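Local coordinates for ionotropic glutamate receptor bacterial homologue (PDB 2PYY), which binds L-glutamate in its ligand-binding core and, as a bacterial homologue of ionotropic glutamate receptors, probably couples that binding to the opening of an ion channel, at residues F86-R95 with K150-P160; L110-G120 with L127-V137. All blocks are in the same frame, centred on the assembly; numbering follows the deposited sequence.

Contact 1 and contact 2 are two strand pairings of one mixed sheet, their centres 11 Å apart, in the lobe of this periplasmic-binding-protein fold that supplies Thr118, Phe157 and Asp158 to the glutamate pocket. Strand 154-158 joins them: antiparallel to 86-94 in contact 1, it runs parallel to 114-118, the inner strand of contact 2. Across that seam Thr117 OG1 lies 2.8 Å from Val156 O, a probable hydrogen bond, and Phe157 CE1 packs 3.2 Å from Thr118 OG1. The polar grips on the ligand differ: Asp158 of contact 1 takes its amino group and Thr118 of contact 2 its side-chain carboxylate, which the Phe157 ring edge also meets.

Contact 1 of 2, residues F86-R95 with K150-P160; sequences FASGLQIMVR and KKADAVVFDAP. With GLU (glutamic acid), chain E.
Gln91 and Phe157 face each other as a hydrogen-bonded pair, Gln91 N giving to Phe157 O at 2.9 Å and Phe157 N returning to Gln91 O. Met93 and Val155 repeat the pattern, so strands 86-94 and 154-158 zip up antiparallel. Where the second strand turns into helix 159-166, Ala159 N still reaches back to Gly89 O at 2.7 Å, almost straight at 173°. Beside it Ser88 OG lies against the Pro160 ring, 3.0 Å from Pro160 CD, and is hydrogen-bonded to Tyr186 OH. Met93 and Val155 run side by side; the bend at chi3 (81°) brings Met93 CE to 4.0 Å from Val155 CB. At the far end the Lys150 and Arg95 side chains cross at about a right angle, with Lys150 NZ over one face of the guanidinium, 3.1 Å from Arg95 NH1, while water 1 lies over the opposite face and ties Arg95 N to Asp153 O. Leu147 O holds Arg95 NE against this like charge. With an alanine here, Leu147 O would probably lose that donor and the Lys150 chain the flat group it lies across. Nearer the ligand, Asp158 OD2 accepts from the glutamate N at 2.6 Å and is also bonded to Tyr186 OH, while the edge of the Phe157 ring meets the ligand's side-chain carboxylate. A carboxylate so placed would favour a protonated, positively charged ligand amine, as expected for recognition of an amino acid.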
# COMPACT_ATOMS: atom_id res chain seq x y z
N PHE B 86 -9.84 8.27 6.28
CA PHE B 86 -10.66 7.10 6.57
C PHE B 86 -9.81 5.87 6.88
O PHE B 86 -8.70 5.73 6.36
CB PHE B 86 -11.53 6.80 5.34
CG PHE B 86 -12.74 5.95 5.64
CD1 PHE B 86 -13.96 6.54 5.96
CD2 PHE B 86 -12.66 4.57 5.57
CE1 PHE B 86 -15.09 5.76 6.21
CE2 PHE B 86 -13.79 3.77 5.82
CZ PHE B 86 -15.01 4.38 6.14
N ALA B 87 -10.34 4.98 7.71
CA ALA B 87 -9.66 3.73 8.06
C ALA B 87 -10.37 2.62 7.30
O ALA B 87 -11.57 2.40 7.49
CB ALA B 87 -9.75 3.48 9.58
N SER B 88 -9.65 1.92 6.44
CA SER B 88 -10.25 0.85 5.63
C SER B 88 -9.33 -0.37 5.52
O SER B 88 -8.39 -0.51 6.30
CB SER B 88 -10.56 1.39 4.22
OG SER B 88 -11.21 0.43 3.41
N GLY B 89 -9.60 -1.26 4.57
CA GLY B 89 -8.76 -2.43 4.40
C GLY B 89 -9.33 -3.43 3.42
O GLY B 89 -10.49 -3.32 3.02
N LEU B 90 -8.52 -4.41 3.03
CA LEU B 90 -8.97 -5.42 2.09
C LEU B 90 -9.73 -6.52 2.80
O LEU B 90 -9.41 -6.86 3.94
CB LEU B 90 -7.78 -6.02 1.36
CG LEU B 90 -6.82 -5.02 0.72
CD1 LEU B 90 -5.63 -5.76 0.12
CD2 LEU B 90 -7.55 -4.22 -0.34
N GLN B 91 -10.73 -7.07 2.13
CA GLN B 91 -11.51 -8.15 2.71
C GLN B 91 -11.96 -9.09 1.60
O GLN B 91 -11.97 -8.72 0.43
CB GLN B 91 -12.72 -7.58 3.45
CG GLN B 91 -13.40 -8.58 4.38
CD GLN B 91 -14.04 -7.90 5.57
OE1 GLN B 91 -14.76 -6.91 5.42
NE2 GLN B 91 -13.79 -8.42 6.77
N ILE B 92 -12.33 -10.31 1.98
CA ILE B 92 -12.76 -11.32 1.02
C ILE B 92 -14.28 -11.38 0.90
O ILE B 92 -15.01 -11.19 1.87
CB ILE B 92 -12.23 -12.72 1.43
CG1 ILE B 92 -10.72 -12.68 1.66
CG2 ILE B 92 -12.56 -13.73 0.34
CD1 ILE B 92 -10.12 -13.98 2.17
N MET B 93 -14.75 -11.65 -0.33
CA MET B 93 -16.17 -11.78 -0.62
C MET B 93 -16.37 -12.93 -1.61
O MET B 93 -15.69 -12.99 -2.64
CB MET B 93 -16.73 -10.49 -1.24
CG MET B 93 -18.20 -10.59 -1.64
SD MET B 93 -18.92 -9.04 -2.25
CE MET B 93 -18.31 -9.02 -3.99
N VAL B 94 -17.27 -13.86 -1.28
CA VAL B 94 -17.54 -15.00 -2.15
C VAL B 94 -19.04 -15.14 -2.37
O VAL B 94 -19.83 -14.46 -1.73
CB VAL B 94 -17.01 -16.32 -1.53
CG1 VAL B 94 -15.49 -16.25 -1.36
CG2 VAL B 94 -17.67 -16.58 -0.19
N ARG B 95 -19.43 -16.02 -3.30
CA ARG B 95 -20.84 -16.25 -3.58
C ARG B 95 -21.48 -17.01 -2.43
O ARG B 95 -20.84 -17.86 -1.82
CB ARG B 95 -21.00 -17.07 -4.87
CG ARG B 95 -20.98 -16.24 -6.13
CD ARG B 95 -21.10 -17.10 -7.38
NE ARG B 95 -19.82 -17.69 -7.75
CZ ARG B 95 -19.33 -18.82 -7.24
NH1 ARG B 95 -20.01 -19.50 -6.33
NH2 ARG B 95 -18.14 -19.25 -7.64
N LYS B 150 -19.15 -16.88 -12.10
CA LYS B 150 -18.25 -17.91 -11.59
C LYS B 150 -16.88 -17.88 -12.25
O LYS B 150 -16.05 -18.75 -12.01
CB LYS B 150 -18.87 -19.29 -11.73
CG LYS B 150 -19.62 -19.74 -10.50
CD LYS B 150 -19.90 -21.23 -10.53
CE LYS B 150 -20.25 -21.76 -9.14
NZ LYS B 150 -21.45 -21.08 -8.56
N LYS B 151 -16.64 -16.87 -13.09
CA LYS B 151 -15.34 -16.74 -13.74
C LYS B 151 -14.29 -16.65 -12.64
O LYS B 151 -13.15 -17.09 -12.80
CB LYS B 151 -15.28 -15.48 -14.60
CG LYS B 151 -16.38 -15.38 -15.64
CD LYS B 151 -16.19 -14.16 -16.52
CE LYS B 151 -17.32 -14.04 -17.55
NZ LYS B 151 -17.03 -13.01 -18.59
N ALA B 152 -14.70 -16.08 -11.51
CA ALA B 152 -13.83 -15.94 -10.36
C ALA B 152 -14.47 -16.68 -9.20
O ALA B 152 -15.69 -16.78 -9.11
CB ALA B 152 -13.65 -14.46 -10.02
N ASP B 153 -13.63 -17.19 -8.30
CA ASP B 153 -14.08 -17.94 -7.13
C ASP B 153 -14.44 -16.99 -5.99
O ASP B 153 -15.35 -17.26 -5.20
CB ASP B 153 -12.96 -18.88 -6.68
CG ASP B 153 -12.50 -19.82 -7.78
OD1 ASP B 153 -11.27 -20.07 -7.88
OD2 ASP B 153 -13.37 -20.31 -8.53
N ALA B 154 -13.71 -15.89 -5.92
CA ALA B 154 -13.91 -14.89 -4.89
C ALA B 154 -13.50 -13.51 -5.38
O ALA B 154 -12.96 -13.36 -6.48
CB ALA B 154 -13.11 -15.24 -3.65
N VAL B 155 -13.76 -12.51 -4.55
CA VAL B 155 -13.39 -11.13 -4.84
C VAL B 155 -12.72 -10.55 -3.59
O VAL B 155 -13.16 -10.78 -2.47
CB VAL B 155 -14.64 -10.27 -5.15
CG1 VAL B 155 -14.24 -8.80 -5.26
CG2 VAL B 155 -15.30 -10.73 -6.42
N VAL B 156 -11.63 -9.82 -3.80
CA VAL B 156 -10.92 -9.17 -2.70
C VAL B 156 -10.88 -7.68 -3.05
O VAL B 156 -10.36 -7.30 -4.09
CB VAL B 156 -9.48 -9.69 -2.55
CG1 VAL B 156 -8.73 -8.83 -1.54
CG2 VAL B 156 -9.50 -11.14 -2.08
N PHE B 157 -11.43 -6.86 -2.17
CA PHE B 157 -11.47 -5.43 -2.42
C PHE B 157 -11.65 -4.69 -1.10
O PHE B 157 -11.68 -5.30 -0.02
CB PHE B 157 -12.62 -5.16 -3.39
CG PHE B 157 -12.48 -3.89 -4.17
CD1 PHE B 157 -11.27 -3.54 -4.74
CD2 PHE B 157 -13.58 -3.05 -4.36
CE1 PHE B 157 -11.15 -2.36 -5.50
CE2 PHE B 157 -13.47 -1.88 -5.12
CZ PHE B 157 -12.26 -1.53 -5.69
N ASP B 158 -11.75 -3.37 -1.18
CA ASP B 158 -11.91 -2.54 0.02
C ASP B 158 -13.20 -2.91 0.78
O ASP B 158 -14.30 -2.89 0.23
CB ASP B 158 -11.90 -1.07 -0.40
CG ASP B 158 -10.62 -0.70 -1.13
OD1 ASP B 158 -10.32 -1.33 -2.15
OD2 ASP B 158 -9.92 0.21 -0.67
N ALA B 159 -13.04 -3.26 2.06
CA ALA B 159 -14.17 -3.67 2.91
C ALA B 159 -15.40 -2.76 2.85
O ALA B 159 -16.53 -3.25 2.68
CB ALA B 159 -13.70 -3.84 4.37
N PRO B 160 -15.21 -1.44 3.01
CA PRO B 160 -16.30 -0.46 2.98
C PRO B 160 -17.08 -0.54 1.67
O PRO B 160 -18.30 -0.44 1.65
CB PRO B 160 -15.58 0.87 3.11
CG PRO B 160 -14.34 0.52 3.89
CD PRO B 160 -13.91 -0.80 3.31
N GLU E . -8.36 1.69 -2.15
CA GLU E . -8.01 1.13 -3.49
C GLU E . -6.67 1.70 -3.95
O GLU E . -6.33 2.82 -3.51
CB GLU E . -9.09 1.47 -4.51
CG GLU E . -8.88 0.83 -5.88
CD GLU E . -9.88 1.32 -6.92
OE1 GLU E . -9.94 0.71 -8.01
OE2 GLU E . -10.60 2.30 -6.65
OXT GLU E . -5.99 1.04 -4.75
O HOH W 1 -17.76 -18.08 -4.40

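Contact 2 of 2, residues L110-G120 with L127-V137; sequences LPGKVVATTAG and LREHHISVLEV. With GLU (glutamic acid), chain E.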
# COMPACT_ATOMS: atom_id res chain seq x y z
N LEU B 110 -7.14 -18.89 -0.46
CA LEU B 110 -7.02 -18.21 -1.74
C LEU B 110 -6.04 -18.87 -2.70
O LEU B 110 -6.36 -19.09 -3.87
CB LEU B 110 -6.63 -16.75 -1.53
CG LEU B 110 -7.66 -15.85 -0.82
CD1 LEU B 110 -7.12 -14.43 -0.74
CD2 LEU B 110 -8.98 -15.87 -1.57
N PRO B 111 -4.83 -19.22 -2.22
CA PRO B 111 -3.84 -19.86 -3.10
C PRO B 111 -4.44 -21.04 -3.85
O PRO B 111 -5.03 -21.93 -3.24
CB PRO B 111 -2.75 -20.28 -2.12
CG PRO B 111 -2.80 -19.20 -1.10
CD PRO B 111 -4.28 -19.04 -0.86
N GLY B 112 -4.31 -21.02 -5.17
CA GLY B 112 -4.85 -22.09 -5.98
C GLY B 112 -6.23 -21.73 -6.49
O GLY B 112 -6.89 -22.55 -7.13
N LYS B 113 -6.67 -20.51 -6.19
CA LYS B 113 -7.97 -20.02 -6.63
C LYS B 113 -7.79 -18.77 -7.50
O LYS B 113 -6.67 -18.27 -7.65
CB LYS B 113 -8.82 -19.64 -5.41
CG LYS B 113 -9.09 -20.77 -4.44
CD LYS B 113 -9.99 -21.83 -5.05
CE LYS B 113 -10.26 -22.94 -4.05
NZ LYS B 113 -11.11 -24.01 -4.65
N VAL B 114 -8.89 -18.28 -8.06
CA VAL B 114 -8.90 -17.08 -8.90
C VAL B 114 -9.73 -15.99 -8.23
O VAL B 114 -10.93 -16.16 -8.02
CB VAL B 114 -9.52 -17.37 -10.29
CG1 VAL B 114 -9.65 -16.07 -11.07
CG2 VAL B 114 -8.65 -18.37 -11.06
N VAL B 115 -9.09 -14.88 -7.90
CA VAL B 115 -9.76 -13.77 -7.23
C VAL B 115 -9.87 -12.53 -8.12
O VAL B 115 -8.87 -12.05 -8.64
CB VAL B 115 -9.01 -13.39 -5.95
CG1 VAL B 115 -9.71 -12.23 -5.26
CG2 VAL B 115 -8.94 -14.60 -5.03
N ALA B 116 -11.08 -12.01 -8.28
CA ALA B 116 -11.32 -10.82 -9.10
C ALA B 116 -11.24 -9.53 -8.29
O ALA B 116 -11.61 -9.50 -7.11
CB ALA B 116 -12.67 -10.92 -9.77
N THR B 117 -10.75 -8.48 -8.93
CA THR B 117 -10.63 -7.17 -8.31
C THR B 117 -10.33 -6.16 -9.42
O THR B 117 -10.17 -6.54 -10.59
CB THR B 117 -9.51 -7.15 -7.23
OG1 THR B 117 -9.65 -5.97 -6.42
CG2 THR B 117 -8.13 -7.17 -7.87
N THR B 118 -10.26 -4.89 -9.06
CA THR B 118 -9.99 -3.86 -10.05
C THR B 118 -8.51 -3.80 -10.43
O THR B 118 -7.64 -4.02 -9.60
CB THR B 118 -10.44 -2.45 -9.57
OG1 THR B 118 -9.75 -2.11 -8.37
CG2 THR B 118 -11.94 -2.42 -9.32
N ALA B 119 -8.25 -3.51 -11.70
CA ALA B 119 -6.89 -3.40 -12.19
C ALA B 119 -6.27 -2.16 -11.54
O ALA B 119 -6.93 -1.12 -11.41
CB ALA B 119 -6.88 -3.25 -13.73
N GLY B 120 -5.00 -2.27 -11.13
CA GLY B 120 -4.30 -1.15 -10.51
C GLY B 120 -4.68 -0.85 -9.07
O GLY B 120 -4.36 0.23 -8.56
N LEU B 127 -2.82 -9.49 -3.92
CA LEU B 127 -3.01 -10.82 -4.48
C LEU B 127 -1.79 -11.32 -5.25
O LEU B 127 -1.30 -12.43 -4.99
CB LEU B 127 -4.24 -10.84 -5.39
CG LEU B 127 -5.56 -10.57 -4.69
CD1 LEU B 127 -6.63 -10.28 -5.73
CD2 LEU B 127 -5.97 -11.74 -3.81
N ARG B 128 -1.29 -10.52 -6.18
CA ARG B 128 -0.13 -10.90 -6.98
C ARG B 128 1.07 -11.24 -6.11
O ARG B 128 1.71 -12.29 -6.27
CB ARG B 128 0.27 -9.78 -7.96
CG ARG B 128 -0.81 -9.42 -8.96
CD ARG B 128 -0.24 -8.67 -10.16
NE ARG B 128 0.44 -7.44 -9.77
CZ ARG B 128 -0.17 -6.30 -9.45
NH1 ARG B 128 -1.49 -6.23 -9.47
NH2 ARG B 128 0.54 -5.24 -9.09
N GLU B 129 1.39 -10.35 -5.18
CA GLU B 129 2.51 -10.55 -4.27
C GLU B 129 2.37 -11.81 -3.42
O GLU B 129 3.37 -12.39 -3.01
CB GLU B 129 2.68 -9.32 -3.39
CG GLU B 129 3.21 -8.10 -4.14
CD GLU B 129 3.24 -6.85 -3.28
OE1 GLU B 129 3.84 -5.84 -3.72
OE2 GLU B 129 2.64 -6.88 -2.18
N HIS B 130 1.14 -12.23 -3.16
CA HIS B 130 0.90 -13.44 -2.39
C HIS B 130 0.68 -14.62 -3.33
O HIS B 130 0.06 -15.62 -2.97
CB HIS B 130 -0.31 -13.27 -1.47
CG HIS B 130 -0.06 -12.33 -0.34
ND1 HIS B 130 -0.31 -12.66 0.97
CD2 HIS B 130 0.45 -11.08 -0.32
CE1 HIS B 130 0.05 -11.66 1.76
NE2 HIS B 130 0.51 -10.68 1.00
N HIS B 131 1.18 -14.47 -4.55
CA HIS B 131 1.08 -15.48 -5.59
C HIS B 131 -0.30 -16.09 -5.80
O HIS B 131 -0.44 -17.29 -5.98
CB HIS B 131 2.11 -16.58 -5.32
CG HIS B 131 3.53 -16.12 -5.46
ND1 HIS B 131 4.13 -15.28 -4.55
CD2 HIS B 131 4.46 -16.37 -6.41
CE1 HIS B 131 5.37 -15.03 -4.94
NE2 HIS B 131 5.59 -15.68 -6.07
N ILE B 132 -1.33 -15.24 -5.79
CA ILE B 132 -2.71 -15.69 -6.01
C ILE B 132 -3.12 -15.25 -7.42
O ILE B 132 -2.85 -14.12 -7.82
CB ILE B 132 -3.68 -15.02 -5.02
CG1 ILE B 132 -3.20 -15.22 -3.58
CG2 ILE B 132 -5.08 -15.59 -5.21
CD1 ILE B 132 -3.08 -16.67 -3.18
N SER B 133 -3.79 -16.13 -8.15
CA SER B 133 -4.26 -15.83 -9.49
C SER B 133 -5.34 -14.77 -9.37
O SER B 133 -6.34 -14.94 -8.67
CB SER B 133 -4.82 -17.08 -10.16
OG SER B 133 -3.77 -17.99 -10.49
N VAL B 134 -5.12 -13.66 -10.06
CA VAL B 134 -6.05 -12.54 -10.00
C VAL B 134 -6.58 -12.07 -11.35
O VAL B 134 -5.84 -11.89 -12.32
CB VAL B 134 -5.38 -11.33 -9.30
CG1 VAL B 134 -4.05 -11.02 -9.99
CG2 VAL B 134 -6.30 -10.11 -9.34
N LEU B 135 -7.89 -11.88 -11.38
CA LEU B 135 -8.61 -11.41 -12.55
C LEU B 135 -8.79 -9.91 -12.38
O LEU B 135 -9.73 -9.45 -11.74
CB LEU B 135 -9.97 -12.09 -12.64
CG LEU B 135 -10.82 -11.64 -13.80
CD1 LEU B 135 -10.20 -12.11 -15.11
CD2 LEU B 135 -12.24 -12.19 -13.65
N GLU B 136 -7.85 -9.15 -12.94
CA GLU B 136 -7.89 -7.70 -12.86
C GLU B 136 -8.80 -7.14 -13.94
O GLU B 136 -8.48 -7.17 -15.14
CB GLU B 136 -6.47 -7.13 -13.00
CG GLU B 136 -5.55 -7.49 -11.84
CD GLU B 136 -4.20 -6.78 -11.89
OE1 GLU B 136 -4.18 -5.56 -12.10
OE2 GLU B 136 -3.16 -7.45 -11.70
N VAL B 137 -9.96 -6.63 -13.52
CA VAL B 137 -10.93 -6.06 -14.45
C VAL B 137 -10.83 -4.54 -14.49
O VAL B 137 -10.44 -3.91 -13.52
CB VAL B 137 -12.36 -6.47 -14.07
CG1 VAL B 137 -12.52 -7.98 -14.25
CG2 VAL B 137 -12.66 -6.07 -12.64
N GLU E . -8.36 1.69 -2.15
CA GLU E . -8.01 1.13 -3.49
C GLU E . -6.67 1.70 -3.95
O GLU E . -6.33 2.82 -3.51
CB GLU E . -9.09 1.47 -4.51
CG GLU E . -8.88 0.83 -5.88
CD GLU E . -9.88 1.32 -6.92
OE1 GLU E . -9.94 0.71 -8.01
OE2 GLU E . -10.60 2.30 -6.65
OXT GLU E . -5.99 1.04 -4.75
O HOH W 2 -4.04 -18.77 -6.84
O HOH W 3 -2.28 -3.71 -11.80
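Ile132, with chi1 -53° and chi2 -60°, folds CD1 back onto Pro111, and the methyl sits tightly against the proline ring, 3.3 Å from Pro111 CG; its CG2 branch meets Val115 CG2. Thr118 turns OG1 into the position between its backbone N and carbonyl carbon (chi1 60°), which aims the hydroxyl at the bound glutamate, and OG1 donates to the ligand's OE1 at 2.8 Å. Leu127, from the end of helix 122-129, crosses Val115 at about a right angle and puts CD1 3.7 Å from Val115 CG1; the same methyl meets Thr117 CG2 tip to tip, the Thr117 hydroxyl being engaged by strand 154-158. Strands 114-118 and 133-137 lie parallel, laced by five backbone bonds from Val115 N to Ser133 O (2.9 Å) through to Ala119 N to Val137 O. With the helix between them they form a beta-alpha-beta crossover, and a Schellman motif with His131 at C-prime ends that helix. Glu136 stretches past Ala119: water 3 bridges OE1 to Gly120 N, weakly on the glycine side, and OE2 forms a salt bridge with Arg128 NH1 at 3.0 Å. Glu136 OE2 of the second subunit lies close by, where the sheet continues antiparallel across the interface. Arg128 would therefore be expected to offset some of the repulsion between facing carboxylates, so one unit carries both the Thr118 hydroxyl that binds the ligand and a charged subunit boundary.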